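PDB 4CZW: PAN2-PAN3 deadenylation complex catalytic subunit pan2 from Neurospora crassa, which serves as the catalytic subunit of the PAN deadenylation complex, probably shortening mRNA poly(A) tails with release of 5'-AMP by its metal-dependent exonuclease domain. Local coordinates for residues V330-K335 with H341-V346. Sequence-based numbering, arbitrary orientation.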
loop_
_atom_site.group_PDB
_atom_site.type_symbol
_atom_site.label_atom_id
_atom_site.label_comp_id
_atom_site.label_asym_id
_atom_site.label_seq_id
_atom_site.Cartn_x
_atom_site.Cartn_y
_atom_site.Cartn_z
ATOM N N VAL A 330 0.159 -4.585 -15.951
ATOM C CA VAL A 330 0.299 -5.400 -17.152
ATOM C C VAL A 330 0.036 -6.882 -16.895
ATOM O O VAL A 330 0.565 -7.462 -15.948
ATOM C CB VAL A 330 1.708 -5.242 -17.757
ATOM C CG1 VAL A 330 1.845 -6.080 -19.017
ATOM C CG2 VAL A 330 1.996 -3.778 -18.052
ATOM N N ASN A 331 -0.785 -7.488 -17.747
ATOM C CA ASN A 331 -1.042 -8.921 -17.679
ATOM C C ASN A 331 -0.008 -9.696 -18.484
ATOM O O ASN A 331 0.229 -9.398 -19.654
ATOM C CB ASN A 331 -2.450 -9.243 -18.181
ATOM C CG ASN A 331 -2.809 -10.707 -18.011
ATOM O OD1 ASN A 331 -3.298 -11.120 -16.960
ATOM N ND2 ASN A 331 -2.573 -11.501 -19.051
ATOM N N VAL A 332 0.607 -10.691 -17.853
ATOM C CA VAL A 332 1.626 -11.503 -18.509
ATOM C C VAL A 332 1.193 -12.962 -18.599
ATOM O O VAL A 332 0.999 -13.624 -17.580
ATOM C CB VAL A 332 2.974 -11.420 -17.770
ATOM C CG1 VAL A 332 3.986 -12.355 -18.411
ATOM C CG2 VAL A 332 3.489 -9.988 -17.762
ATOM N N GLU A 333 1.046 -13.457 -19.824
ATOM C CA GLU A 333 0.614 -14.832 -20.048
ATOM C C GLU A 333 1.797 -15.777 -20.228
ATOM O O GLU A 333 2.832 -15.398 -20.774
ATOM C CB GLU A 333 -0.300 -14.913 -21.274
ATOM C CG GLU A 333 -1.582 -14.108 -21.161
ATOM C CD GLU A 333 -2.460 -14.240 -22.390
ATOM O OE1 GLU A 333 -2.103 -15.024 -23.294
ATOM O OE2 GLU A 333 -3.506 -13.560 -22.453
ATOM N N THR A 334 1.635 -17.010 -19.761
ATOM C CA THR A 334 2.634 -18.053 -19.966
ATOM C C THR A 334 2.007 -19.177 -20.786
ATOM O O THR A 334 0.903 -19.623 -20.481
ATOM C CB THR A 334 3.164 -18.607 -18.631
ATOM O OG1 THR A 334 3.660 -17.528 -17.829
ATOM C CG2 THR A 334 4.280 -19.612 -18.873
ATOM N N LYS A 335 2.704 -19.628 -21.826
ATOM C CA LYS A 335 2.133 -20.597 -22.759
ATOM C C LYS A 335 1.894 -21.958 -22.118
ATOM O O LYS A 335 0.828 -22.556 -22.288
ATOM C CB LYS A 335 3.031 -20.771 -23.988
ATOM C CG LYS A 335 2.381 -21.621 -25.075
ATOM C CD LYS A 335 3.368 -22.083 -26.138
ATOM C CE LYS A 335 3.685 -20.988 -27.142
ATOM N NZ LYS A 335 4.494 -21.515 -28.278
ATOM N N HIS A 341 -0.220 -13.786 -14.680
ATOM C CA HIS A 341 0.003 -13.018 -13.456
ATOM C C HIS A 341 0.316 -11.575 -13.833
ATOM O O HIS A 341 0.546 -11.274 -15.005
ATOM C CB HIS A 341 1.129 -13.617 -12.604
ATOM C CG HIS A 341 2.488 -13.085 -12.935
ATOM N ND1 HIS A 341 3.160 -13.430 -14.086
ATOM C CD2 HIS A 341 3.303 -12.238 -12.262
ATOM C CE1 HIS A 341 4.329 -12.815 -14.111
ATOM N NE2 HIS A 341 4.441 -12.086 -13.015
ATOM N N LEU A 342 0.321 -10.681 -12.850
ATOM C CA LEU A 342 0.445 -9.259 -13.143
ATOM C C LEU A 342 1.786 -8.662 -12.730
ATOM O O LEU A 342 2.359 -9.029 -11.704
ATOM C CB LEU A 342 -0.686 -8.492 -12.460
ATOM C CG LEU A 342 -2.080 -9.081 -12.672
ATOM C CD1 LEU A 342 -3.113 -8.335 -11.847
ATOM C CD2 LEU A 342 -2.454 -9.064 -14.145
ATOM N N VAL A 343 2.278 -7.735 -13.545
ATOM C CA VAL A 343 3.459 -6.951 -13.207
ATOM C C VAL A 343 3.122 -5.473 -13.345
ATOM O O VAL A 343 2.037 -5.120 -13.809
ATOM C CB VAL A 343 4.664 -7.294 -14.105
ATOM C CG1 VAL A 343 5.001 -8.776 -14.001
ATOM C CG2 VAL A 343 4.380 -6.902 -15.547
ATOM N N ALA A 344 4.047 -4.608 -12.944
ATOM C CA ALA A 344 3.818 -3.172 -13.029
ATOM C C ALA A 344 5.003 -2.454 -13.661
ATOM O O ALA A 344 6.135 -2.572 -13.192
ATOM C CB ALA A 344 3.527 -2.601 -11.650
ATOM N N THR A 345 4.734 -1.718 -14.733
ATOM C CA THR A 345 5.745 -0.880 -15.365
ATOM C C THR A 345 5.459 0.578 -15.030
ATOM O O THR A 345 4.505 1.165 -15.540
ATOM C CB THR A 345 5.779 -1.072 -16.890
ATOM O OG1 THR A 345 4.480 -0.813 -17.436
ATOM C CG2 THR A 345 6.191 -2.495 -17.236
ATOM N N VAL A 346 6.286 1.155 -14.164
ATOM C CA VAL A 346 6.019 2.478 -13.612
ATOM C C VAL A 346 7.185 3.446 -13.810
ATOM O O VAL A 346 8.347 3.077 -13.642
ATOM C CB VAL A 346 5.702 2.386 -12.100
ATOM C CG1 VAL A 346 5.420 3.762 -11.517
ATOM C CG2 VAL A 346 4.527 1.451 -11.857
#
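Val330 and Val343 face each other as a hydrogen-bonded pair in an antiparallel β-hairpin of the USP-like domain, and they illustrate how such a hairpin combines regular backbone pairing with two differently filled faces. Val330 N donates to Val343 O at 2.9 Å, almost straight at 174°, and the bond from Val343 N returns to Val330 O at 3.0 Å. Two residues along, Val332 and His341 repeat the reciprocal pairing; the bond from Val332 N meets His341 O nearly end-on to the carbonyl. Between the two pairs, Leu342 CA lies 3.3 Å from Val330 O, a CA-H...O contact.

The tight part is the valine face. With chi1 at -58°, Val343 turns CG1 anti to its carbonyl carbon and leaves CG2 between backbone N and carbonyl carbon, where this one methyl reaches both neighbours on the other strand, Val330 CB at 3.8 Å and Val332 CG2 at 3.9 Å. Thr345 crosses Val330 at a slant, OG1 coming near Val330 CG2. His341 leans its ring toward Val332, CE1 coming 4.1 Å from Val332 CB, while NE2 is hydrogen-bonded to Asn365 OD1, which helps fix the ring's rotation.

On the reverse face the meeting is sparser: Leu342 CD2 reaches Asn331 OD1 at 3.6 Å, an apolar methyl beside the amide oxygen of the partly exposed Asn331. Beyond Val332, Thr334 and the exposed Lys335, both poorly ordered, make no contact with 341-346.

The hairpin sits inside a mixed sheet of the USP-like domain, predicted to be catalytically inactive, where strand 385-394 pairs with strand 321-334, and strand 361-365 with strand 339-347. Helices 51-58 and 130-149 pack over Leu342, the latter also touching Asn331, whereas Val343 and Thr345 rest against Leu363 of strand 361-365.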